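Local coordinates for protein probable ss-1,3-N-acetylglucosaminyltransferase (Staphylococcus aureus subsp. aureus N315, PDB 6H21) that is probably a family 2 glycosyltransferase of the GT-A fold, modelled with manganese ions and uridine-diphosphate-N-acetylglucosamine, at residues N69-Y74 with V78-L83; E121-Y126 with Y219-V224; G137-E142 with A151-G156. All blocks are in the same frame, centred on the assembly; numbering follows the deposited sequence.

Interaction 1: N69-Y74 with V78-L83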
loop_
_atom_site.group_PDB
_atom_site.type_symbol
_atom_site.label_atom_id
_atom_site.label_comp_id
_atom_site.label_asym_id
_atom_site.label_seq_id
_atom_site.Cartn_x
_atom_site.Cartn_y
_atom_site.Cartn_z
ATOM N N ASN C 69 -47.362 34.386 6.302
ATOM C CA ASN C 69 -48.349 35.111 5.497
ATOM C C ASN C 69 -48.776 34.276 4.277
ATOM O O ASN C 69 -49.941 34.322 3.882
ATOM C CB ASN C 69 -47.821 36.484 5.074
ATOM C CG ASN C 69 -48.819 37.298 4.278
ATOM O OD1 ASN C 69 -48.473 37.834 3.227
ATOM N ND2 ASN C 69 -50.046 37.413 4.766
ATOM N N VAL C 70 -47.844 33.524 3.681
ATOM C CA VAL C 70 -48.157 32.639 2.545
ATOM C C VAL C 70 -49.082 31.512 3.028
ATOM O O VAL C 70 -50.108 31.229 2.412
ATOM C CB VAL C 70 -46.892 32.076 1.863
ATOM C CG1 VAL C 70 -47.218 30.931 0.906
ATOM C CG2 VAL C 70 -46.121 33.167 1.134
ATOM N N ILE C 71 -48.712 30.892 4.147
ATOM C CA ILE C 71 -49.418 29.748 4.665
ATOM C C ILE C 71 -50.856 30.163 5.041
ATOM O O ILE C 71 -51.791 29.402 4.811
ATOM C CB ILE C 71 -48.629 29.128 5.838
ATOM C CG1 ILE C 71 -47.303 28.524 5.365
ATOM C CG2 ILE C 71 -49.469 28.099 6.583
ATOM C CD1 ILE C 71 -46.304 28.313 6.471
ATOM N N LYS C 72 -51.042 31.388 5.555
ATOM C CA LYS C 72 -52.375 31.861 6.010
ATOM C C LYS C 72 -53.359 32.014 4.840
ATOM O O LYS C 72 -54.548 31.926 5.073
ATOM C CB LYS C 72 -52.257 33.156 6.819
ATOM C CG LYS C 72 -51.610 32.963 8.195
ATOM N N LYS C 73 -52.864 32.189 3.605
ATOM C CA LYS C 73 -53.697 32.325 2.376
ATOM C C LYS C 73 -54.417 31.013 2.011
ATOM O O LYS C 73 -55.285 31.003 1.133
ATOM C CB LYS C 73 -52.850 32.763 1.173
ATOM C CG LYS C 73 -52.116 34.089 1.330
ATOM C CD LYS C 73 -52.970 35.241 1.838
ATOM C CE LYS C 73 -52.144 36.442 2.268
ATOM N NZ LYS C 73 -51.512 37.140 1.115
ATOM N N TYR C 74 -54.050 29.913 2.668
ATOM C CA TYR C 74 -54.631 28.601 2.401
ATOM C C TYR C 74 -55.419 28.096 3.619
ATOM O O TYR C 74 -55.797 26.933 3.660
ATOM C CB TYR C 74 -53.517 27.631 1.995
ATOM C CG TYR C 74 -52.796 28.016 0.728
ATOM C CD1 TYR C 74 -53.280 27.635 -0.513
ATOM C CD2 TYR C 74 -51.630 28.768 0.763
ATOM C CE1 TYR C 74 -52.634 27.987 -1.684
ATOM C CE2 TYR C 74 -50.971 29.131 -0.401
ATOM C CZ TYR C 74 -51.473 28.732 -1.629
ATOM O OH TYR C 74 -50.831 29.063 -2.784
ATOM N N VAL C 78 -55.781 23.560 4.349
ATOM C CA VAL C 78 -54.607 22.874 4.857
ATOM C C VAL C 78 -54.699 22.880 6.385
ATOM O O VAL C 78 -55.456 23.656 6.973
ATOM C CB VAL C 78 -53.303 23.553 4.384
ATOM C CG1 VAL C 78 -53.252 23.712 2.872
ATOM C CG2 VAL C 78 -53.094 24.905 5.057
ATOM N N ARG C 79 -53.927 21.992 7.009
ATOM C CA ARG C 79 -53.709 22.010 8.442
ATOM C C ARG C 79 -52.338 22.637 8.699
ATOM O O ARG C 79 -51.424 22.524 7.894
ATOM C CB ARG C 79 -53.831 20.598 9.013
ATOM C CG ARG C 79 -55.228 20.012 8.869
ATOM C CD ARG C 79 -55.307 18.599 9.413
ATOM N NE ARG C 79 -55.035 18.552 10.835
ATOM C CZ ARG C 79 -54.650 17.466 11.490
ATOM N NH1 ARG C 79 -54.616 16.300 10.871
ATOM N NH2 ARG C 79 -54.306 17.552 12.761
ATOM N N PHE C 80 -52.209 23.312 9.836
ATOM C CA PHE C 80 -51.048 24.115 10.062
ATOM C C PHE C 80 -50.760 24.234 11.556
ATOM O O PHE C 80 -51.682 24.477 12.343
ATOM C CB PHE C 80 -51.268 25.499 9.454
ATOM C CG PHE C 80 -50.297 26.532 9.956
ATOM C CD1 PHE C 80 -48.948 26.426 9.663
ATOM C CD2 PHE C 80 -50.728 27.601 10.720
ATOM C CE1 PHE C 80 -48.045 27.375 10.119
ATOM C CE2 PHE C 80 -49.828 28.553 11.174
ATOM C CZ PHE C 80 -48.487 28.441 10.874
ATOM N N LYS C 81 -49.477 24.088 11.901
ATOM C CA LYS C 81 -48.936 24.349 13.238
ATOM C C LYS C 81 -47.599 25.078 13.065
ATOM O O LYS C 81 -46.845 24.760 12.148
ATOM C CB LYS C 81 -48.746 23.032 14.007
ATOM C CG LYS C 81 -48.520 23.148 15.514
ATOM N N GLN C 82 -47.325 26.062 13.929
ATOM C CA GLN C 82 -45.994 26.662 14.011
ATOM C C GLN C 82 -45.342 26.231 15.330
ATOM O O GLN C 82 -45.989 26.180 16.377
ATOM C CB GLN C 82 -46.020 28.189 13.888
ATOM C CG GLN C 82 -44.639 28.767 13.572
ATOM C CD GLN C 82 -44.580 30.276 13.591
ATOM O OE1 GLN C 82 -43.977 30.903 12.718
ATOM N NE2 GLN C 82 -45.193 30.874 14.601
ATOM N N LEU C 83 -44.050 25.912 15.254
ATOM C CA LEU C 83 -43.269 25.568 16.432
ATOM C C LEU C 83 -42.793 26.860 17.116
ATOM O O LEU C 83 -42.649 27.901 16.453
ATOM C CB LEU C 83 -42.101 24.677 16.005
ATOM C CG LEU C 83 -42.486 23.423 15.220
ATOM C CD1 LEU C 83 -41.243 22.659 14.802
ATOM C CD2 LEU C 83 -43.417 22.530 16.027
#
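I71, on helix 66-72, sends its CG2 methyl over the ring of F80 on strand 79-82. I71 CG2 lies over one face, 3.9 Å from the F80 ring centroid and 25° off the normal, a CH-pi contact displaced toward F80 CD1, where the nearest approach of CG2 is 3.5 Å. With chi1 at -67°, CG1 turns to the far side from the carbonyl carbon and CG2 is the branch sent to the ring; I71 CD1 adds a looser touch, 4.1 Å from F80 CE1. The two side chains cross at about a right angle. Beyond the ring, I71 also packs on I56 and L35. Three residues later, at Y74, what reaches the second segment is the base of the side chain: Y74 CB lies 4.0 Å from V78 CG1, with CG2 of the same valine alongside. The ring leads away; the side chain also touches I39 and L43 of helix 35-43, and OH hydrogen-bonds H36 ND1. V78 in turn rests on L54 and I56. The helix connects two parallel neighbours of the sheet, strands 52-58 and 79-82, as a beta-alpha-beta crossover in the Rossmann-like part of a GT-A fold.

Interaction 2: E121-Y126 with Y219-V224; sequences EDLYNY and YEYYIV
L123 and Y221 mark the closest approach of the two backbones, with CA atoms 8.7 Å apart; a helical turn of 119-129 faces the loop that leads into strand 222-225, and the gap is bridged by side chains alone. Y221 fills it. Its ring receives L123 CD1 squarely over the centre of one face, 3.7 Å from the centroid and 13° off the normal, as a CH-pi contact, while CB of Y219 stands over the rim of the opposite face. The contact joins helix 119-129 of the GT-A fold to the loop entering strand 222-225 of the mixed sheet: L123 also packs on F107 of strand 105-108 and I135 of strand 134-142, and Y221 makes backbone hydrogen bonds to H116 and K138. At the far end of the ring, Y221 OH donates to D122 OD2 over 2.7 Å, using the anti lone pair of that oxygen. The carboxylate reaches the ring at its edge, the two planes standing 75° apart. In D122, CG sits opposite the carbonyl carbon (chi1 -77°), which directs the carboxylate toward the tyrosine; its other oxygen, OD1, forms a salt bridge with R118 NH2, so both oxygens of this buried acid are engaged. K216 NZ adds a weak hydrogen bond to Y221 OH, a second positive group that would probably favour the charged carboxylate.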
loop_
_atom_site.group_PDB
_atom_site.type_symbol
_atom_site.label_atom_id
_atom_site.label_comp_id
_atom_site.label_asym_id
_atom_site.label_seq_id
_atom_site.Cartn_x
_atom_site.Cartn_y
_atom_site.Cartn_z
ATOM N N GLU C 121 -52.646 9.834 -5.920
ATOM C CA GLU C 121 -53.649 8.855 -6.394
ATOM C C GLU C 121 -52.950 7.569 -6.861
ATOM O O GLU C 121 -53.303 6.487 -6.411
ATOM C CB GLU C 121 -54.525 9.464 -7.495
ATOM C CG GLU C 121 -55.591 8.516 -8.046
ATOM C CD GLU C 121 -56.872 8.331 -7.233
ATOM O OE1 GLU C 121 -56.939 8.806 -6.060
ATOM O OE2 GLU C 121 -57.830 7.726 -7.781
ATOM N N ASP C 122 -51.951 7.698 -7.737
ATOM C CA ASP C 122 -51.277 6.542 -8.332
ATOM C C ASP C 122 -50.477 5.758 -7.284
ATOM O O ASP C 122 -50.531 4.534 -7.285
ATOM C CB ASP C 122 -50.331 6.957 -9.449
ATOM C CG ASP C 122 -51.042 7.286 -10.745
ATOM O OD1 ASP C 122 -52.306 7.455 -10.713
ATOM O OD2 ASP C 122 -50.325 7.366 -11.775
ATOM N N LEU C 123 -49.735 6.461 -6.419
ATOM C CA LEU C 123 -48.918 5.787 -5.401
ATOM C C LEU C 123 -49.832 5.096 -4.379
ATOM O O LEU C 123 -49.587 3.952 -4.024
ATOM C CB LEU C 123 -47.974 6.784 -4.722
ATOM C CG LEU C 123 -46.586 6.905 -5.353
ATOM C CD1 LEU C 123 -46.659 7.037 -6.858
ATOM C CD2 LEU C 123 -45.815 8.074 -4.753
ATOM N N TYR C 124 -50.871 5.799 -3.921
ATOM C CA TYR C 124 -51.818 5.227 -2.967
ATOM C C TYR C 124 -52.506 3.994 -3.569
ATOM O O TYR C 124 -52.607 2.973 -2.905
ATOM C CB TYR C 124 -52.902 6.214 -2.516
ATOM C CG TYR C 124 -53.943 5.560 -1.635
ATOM C CD1 TYR C 124 -53.748 5.422 -0.270
ATOM C CD2 TYR C 124 -55.103 5.021 -2.174
ATOM C CE1 TYR C 124 -54.680 4.782 0.537
ATOM C CE2 TYR C 124 -56.047 4.385 -1.381
ATOM C CZ TYR C 124 -55.834 4.259 -0.019
ATOM O OH TYR C 124 -56.754 3.628 0.782
ATOM N N ASN C 125 -53.024 4.114 -4.797
ATOM C CA ASN C 125 -53.752 2.993 -5.453
ATOM C C ASN C 125 -52.827 1.768 -5.563
ATOM O O ASN C 125 -53.236 0.646 -5.257
ATOM C CB ASN C 125 -54.325 3.386 -6.821
ATOM C CG ASN C 125 -55.541 4.286 -6.737
ATOM O OD1 ASN C 125 -56.247 4.312 -5.730
ATOM N ND2 ASN C 125 -55.794 5.036 -7.795
ATOM N N TYR C 126 -51.578 1.991 -5.989
ATOM C CA TYR C 126 -50.610 0.906 -6.198
ATOM C C TYR C 126 -50.254 0.249 -4.853
ATOM O O TYR C 126 -50.151 -0.967 -4.750
ATOM C CB TYR C 126 -49.388 1.445 -6.942
ATOM C CG TYR C 126 -48.479 0.389 -7.517
ATOM C CD1 TYR C 126 -48.919 -0.472 -8.509
ATOM C CD2 TYR C 126 -47.172 0.263 -7.087
ATOM C CE1 TYR C 126 -48.087 -1.441 -9.050
ATOM C CE2 TYR C 126 -46.326 -0.698 -7.617
ATOM C CZ TYR C 126 -46.783 -1.553 -8.606
ATOM O OH TYR C 126 -45.947 -2.506 -9.112
ATOM N N TYR C 219 -44.675 7.892 -14.137
ATOM C CA TYR C 219 -44.344 9.318 -14.290
ATOM C C TYR C 219 -43.190 9.667 -13.350
ATOM O O TYR C 219 -42.825 8.873 -12.473
ATOM C CB TYR C 219 -45.559 10.194 -13.976
ATOM C CG TYR C 219 -46.766 9.897 -14.829
ATOM C CD1 TYR C 219 -47.638 8.881 -14.480
ATOM C CD2 TYR C 219 -47.019 10.598 -15.998
ATOM C CE1 TYR C 219 -48.736 8.572 -15.262
ATOM C CE2 TYR C 219 -48.112 10.298 -16.799
ATOM C CZ TYR C 219 -48.968 9.276 -16.428
ATOM O OH TYR C 219 -50.056 8.946 -17.172
ATOM N N GLU C 220 -42.612 10.856 -13.539
ATOM C CA GLU C 220 -41.734 11.423 -12.524
ATOM C C GLU C 220 -42.631 12.088 -11.470
ATOM O O GLU C 220 -43.051 13.236 -11.632
ATOM C CB GLU C 220 -40.728 12.390 -13.156
ATOM C CG GLU C 220 -39.743 11.719 -14.110
ATOM C CD GLU C 220 -38.672 12.650 -14.664
ATOM O OE1 GLU C 220 -38.825 13.878 -14.551
ATOM O OE2 GLU C 220 -37.683 12.145 -15.204
ATOM N N TYR C 221 -42.944 11.336 -10.413
ATOM C CA TYR C 221 -44.011 11.677 -9.483
ATOM C C TYR C 221 -43.567 12.748 -8.478
ATOM O O TYR C 221 -44.401 13.497 -7.984
ATOM C CB TYR C 221 -44.465 10.439 -8.709
ATOM C CG TYR C 221 -45.298 9.465 -9.501
ATOM C CD1 TYR C 221 -46.580 9.802 -9.908
ATOM C CD2 TYR C 221 -44.816 8.205 -9.825
ATOM C CE1 TYR C 221 -47.368 8.906 -10.611
ATOM C CE2 TYR C 221 -45.590 7.300 -10.536
ATOM C CZ TYR C 221 -46.869 7.653 -10.928
ATOM O OH TYR C 221 -47.647 6.781 -11.627
ATOM N N TYR C 222 -42.274 12.768 -8.141
ATOM C CA TYR C 222 -41.708 13.719 -7.179
ATOM C C TYR C 222 -40.521 14.432 -7.829
ATOM O O TYR C 222 -39.558 13.781 -8.205
ATOM C CB TYR C 222 -41.276 12.998 -5.899
ATOM C CG TYR C 222 -40.872 13.922 -4.780
ATOM C CD1 TYR C 222 -39.698 14.661 -4.844
ATOM C CD2 TYR C 222 -41.653 14.054 -3.650
ATOM C CE1 TYR C 222 -39.343 15.530 -3.829
ATOM C CE2 TYR C 222 -41.301 14.905 -2.618
ATOM C CZ TYR C 222 -40.135 15.641 -2.703
ATOM O OH TYR C 222 -39.799 16.486 -1.691
ATOM N N ILE C 223 -40.615 15.763 -7.957
ATOM C CA ILE C 223 -39.603 16.555 -8.643
ATOM C C ILE C 223 -38.732 17.248 -7.593
ATOM O O ILE C 223 -39.219 18.090 -6.845
ATOM C CB ILE C 223 -40.257 17.559 -9.617
ATOM C CG1 ILE C 223 -41.158 16.847 -10.630
ATOM C CG2 ILE C 223 -39.205 18.404 -10.307
ATOM C CD1 ILE C 223 -42.335 17.675 -11.095
ATOM N N VAL C 224 -37.450 16.854 -7.547
ATOM C CA VAL C 224 -36.476 17.411 -6.651
ATOM C C VAL C 224 -35.951 18.698 -7.295
ATOM O O VAL C 224 -35.417 18.658 -8.376
ATOM C CB VAL C 224 -35.341 16.408 -6.359
ATOM C CG1 VAL C 224 -34.224 17.050 -5.538
ATOM C CG2 VAL C 224 -35.851 15.143 -5.665
#

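Interaction 3: G137-E142 with A151-G156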
loop_
_atom_site.group_PDB
_atom_site.type_symbol
_atom_site.label_atom_id
_atom_site.label_comp_id
_atom_site.label_asym_id
_atom_site.label_seq_id
_atom_site.Cartn_x
_atom_site.Cartn_y
_atom_site.Cartn_z
ATOM N N GLY C 137 -42.169 6.501 -5.549
ATOM C CA GLY C 137 -42.382 7.072 -6.878
ATOM C C GLY C 137 -41.072 7.554 -7.477
ATOM O O GLY C 137 -40.270 8.170 -6.792
ATOM N N LYS C 138 -40.884 7.309 -8.774
ATOM C CA LYS C 138 -39.733 7.793 -9.512
ATOM C C LYS C 138 -39.554 9.299 -9.302
ATOM O O LYS C 138 -40.518 10.055 -9.386
ATOM C CB LYS C 138 -39.935 7.513 -11.000
ATOM C CG LYS C 138 -38.809 7.970 -11.912
ATOM C CD LYS C 138 -38.944 7.405 -13.310
ATOM C CE LYS C 138 -37.987 8.063 -14.274
ATOM N NZ LYS C 138 -38.177 7.552 -15.649
ATOM N N TYR C 139 -38.303 9.714 -9.082
ATOM C CA TYR C 139 -37.932 11.113 -8.886
ATOM C C TYR C 139 -37.648 11.747 -10.248
ATOM O O TYR C 139 -37.095 11.102 -11.148
ATOM C CB TYR C 139 -36.724 11.228 -7.953
ATOM C CG TYR C 139 -36.994 10.662 -6.583
ATOM C CD1 TYR C 139 -37.871 11.301 -5.722
ATOM C CD2 TYR C 139 -36.421 9.477 -6.159
ATOM C CE1 TYR C 139 -38.189 10.769 -4.482
ATOM C CE2 TYR C 139 -36.719 8.938 -4.918
ATOM C CZ TYR C 139 -37.613 9.580 -4.078
ATOM O OH TYR C 139 -37.916 9.071 -2.848
ATOM N N GLY C 140 -38.083 13.000 -10.396
ATOM C CA GLY C 140 -37.559 13.895 -11.399
ATOM C C GLY C 140 -36.651 14.935 -10.772
ATOM O O GLY C 140 -36.475 14.959 -9.555
ATOM N N VAL C 141 -36.114 15.819 -11.617
ATOM C CA VAL C 141 -35.241 16.887 -11.171
ATOM C C VAL C 141 -35.555 18.195 -11.919
ATOM O O VAL C 141 -35.918 18.204 -13.105
ATOM C CB VAL C 141 -33.765 16.474 -11.323
ATOM C CG1 VAL C 141 -33.274 16.640 -12.760
ATOM C CG2 VAL C 141 -32.890 17.257 -10.359
ATOM N N GLU C 142 -35.428 19.306 -11.189
ATOM C CA GLU C 142 -35.448 20.658 -11.734
ATOM C C GLU C 142 -34.114 21.330 -11.383
ATOM O O GLU C 142 -33.755 21.460 -10.188
ATOM C CB GLU C 142 -36.610 21.473 -11.166
ATOM C CG GLU C 142 -36.868 22.755 -11.940
ATOM C CD GLU C 142 -37.580 23.848 -11.164
ATOM O OE1 GLU C 142 -36.989 24.344 -10.192
ATOM O OE2 GLU C 142 -38.727 24.189 -11.520
ATOM N N ALA C 151 -30.997 3.546 -10.178
ATOM C CA ALA C 151 -30.983 2.080 -10.230
ATOM C C ALA C 151 -32.311 1.480 -9.738
ATOM O O ALA C 151 -32.787 0.517 -10.308
ATOM C CB ALA C 151 -29.822 1.539 -9.436
ATOM N N ILE C 152 -32.882 2.033 -8.660
ATOM C CA ILE C 152 -34.136 1.545 -8.094
ATOM C C ILE C 152 -35.248 1.558 -9.150
ATOM O O ILE C 152 -36.148 0.718 -9.085
ATOM C CB ILE C 152 -34.546 2.330 -6.827
ATOM C CG1 ILE C 152 -35.825 1.765 -6.209
ATOM C CG2 ILE C 152 -34.681 3.821 -7.101
ATOM C CD1 ILE C 152 -35.957 1.995 -4.723
ATOM N N PHE C 153 -35.208 2.496 -10.107
ATOM C CA PHE C 153 -36.311 2.623 -11.061
ATOM C C PHE C 153 -36.007 1.952 -12.409
ATOM O O PHE C 153 -36.826 2.054 -13.298
ATOM C CB PHE C 153 -36.679 4.092 -11.259
ATOM C CG PHE C 153 -36.932 4.820 -9.965
ATOM C CD1 PHE C 153 -38.034 4.513 -9.182
ATOM C CD2 PHE C 153 -36.047 5.789 -9.519
ATOM C CE1 PHE C 153 -38.243 5.171 -7.979
ATOM C CE2 PHE C 153 -36.269 6.457 -8.324
ATOM C CZ PHE C 153 -37.365 6.144 -7.557
ATOM N N GLU C 154 -34.885 1.229 -12.542
ATOM C CA GLU C 154 -34.449 0.753 -13.874
ATOM C C GLU C 154 -35.218 -0.511 -14.314
ATOM O O GLU C 154 -35.024 -0.970 -15.430
ATOM C CB GLU C 154 -32.933 0.533 -13.923
ATOM C CG GLU C 154 -32.509 -0.902 -13.633
ATOM C CD GLU C 154 -31.105 -1.079 -13.083
ATOM O OE1 GLU C 154 -30.176 -0.466 -13.648
ATOM O OE2 GLU C 154 -30.945 -1.822 -12.080
ATOM N N LYS C 155 -36.094 -1.076 -13.481
ATOM C CA LYS C 155 -36.805 -2.317 -13.871
ATOM C C LYS C 155 -38.300 -2.054 -14.081
ATOM O O LYS C 155 -39.075 -2.996 -14.229
ATOM C CB LYS C 155 -36.584 -3.410 -12.819
ATOM C CG LYS C 155 -35.142 -3.557 -12.351
ATOM C CD LYS C 155 -34.830 -4.875 -11.694
ATOM C CE LYS C 155 -33.371 -4.976 -11.294
ATOM N NZ LYS C 155 -32.964 -6.379 -11.029
ATOM N N GLY C 156 -38.695 -0.779 -14.128
ATOM C CA GLY C 156 -40.093 -0.408 -14.194
ATOM C C GLY C 156 -40.767 -0.640 -12.858
ATOM O O GLY C 156 -40.096 -0.652 -11.810
#
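F153 lays its ring against K138 at the point where strand 134-142 of the GT-A sheet is interrupted; the loop after strand 134-142 returns F153 to that strand. F153 lies on the short 3-10 segment and begins the type I turn 153-156, in which the bond from G156 N back to F153 O is weak. The CB bond already heads for the strand, and chi1 of -52° places CG on the side opposite the carbonyl carbon, carrying the ring forward. From there the atoms along one side of the ring pass across K138. F153 CG, the first of them, has K138 CA as its nearest neighbour at 4.1 Å. F153 CD1 comes closer, 3.7 Å from K138 CA, with K138 CB next at 4.0 Å. Further out, F153 CE1 lies 3.4 Å from K138 CA, the nearest approach, and this CA sits over the ring face, 19° off the normal, in a CH-pi contact. The other face is backed by CG2 of I152, the preceding residue. Along the rim, F153 CE2 meets Y139 CD2 at 3.7 Å; the rings meet obliquely, planes 76° apart, with Y139 CD2 near the rim of F153. Y139 is itself fixed from beyond, its OH bonded to L175 O and K176 NZ, while I136 and I215 pack against F153 from the sheet. At the tip, F153 CZ approaches G137 O at 3.6 Å, the same carbonyl oxygen that hangs over the centre of the Y139 ring.

How the interactions relate
All three contacts reach one mixed sheet but serve different parts of it. Interaction 1 lies toward the periphery, about 25 Å from the centre of the chain to its own centre, and holds a crossover by a partly buried, apolar contact. Interaction 2 is the buried one; it joins elements distant in sequence and combines a tyrosine-carboxylate hydrogen bond with an aliphatic-aromatic contact. Interaction 3, partly buried, is local: a ring set against backbone atoms and a second aromatic, without hydrogen bonds between the segments. It is nested within the loop closed by interaction 2, their centres about 10 Å apart, and strands 134-142 and 222-225 run side by side: Y222 O and G140 N, 2.8 Å apart, probably form a hydrogen bond.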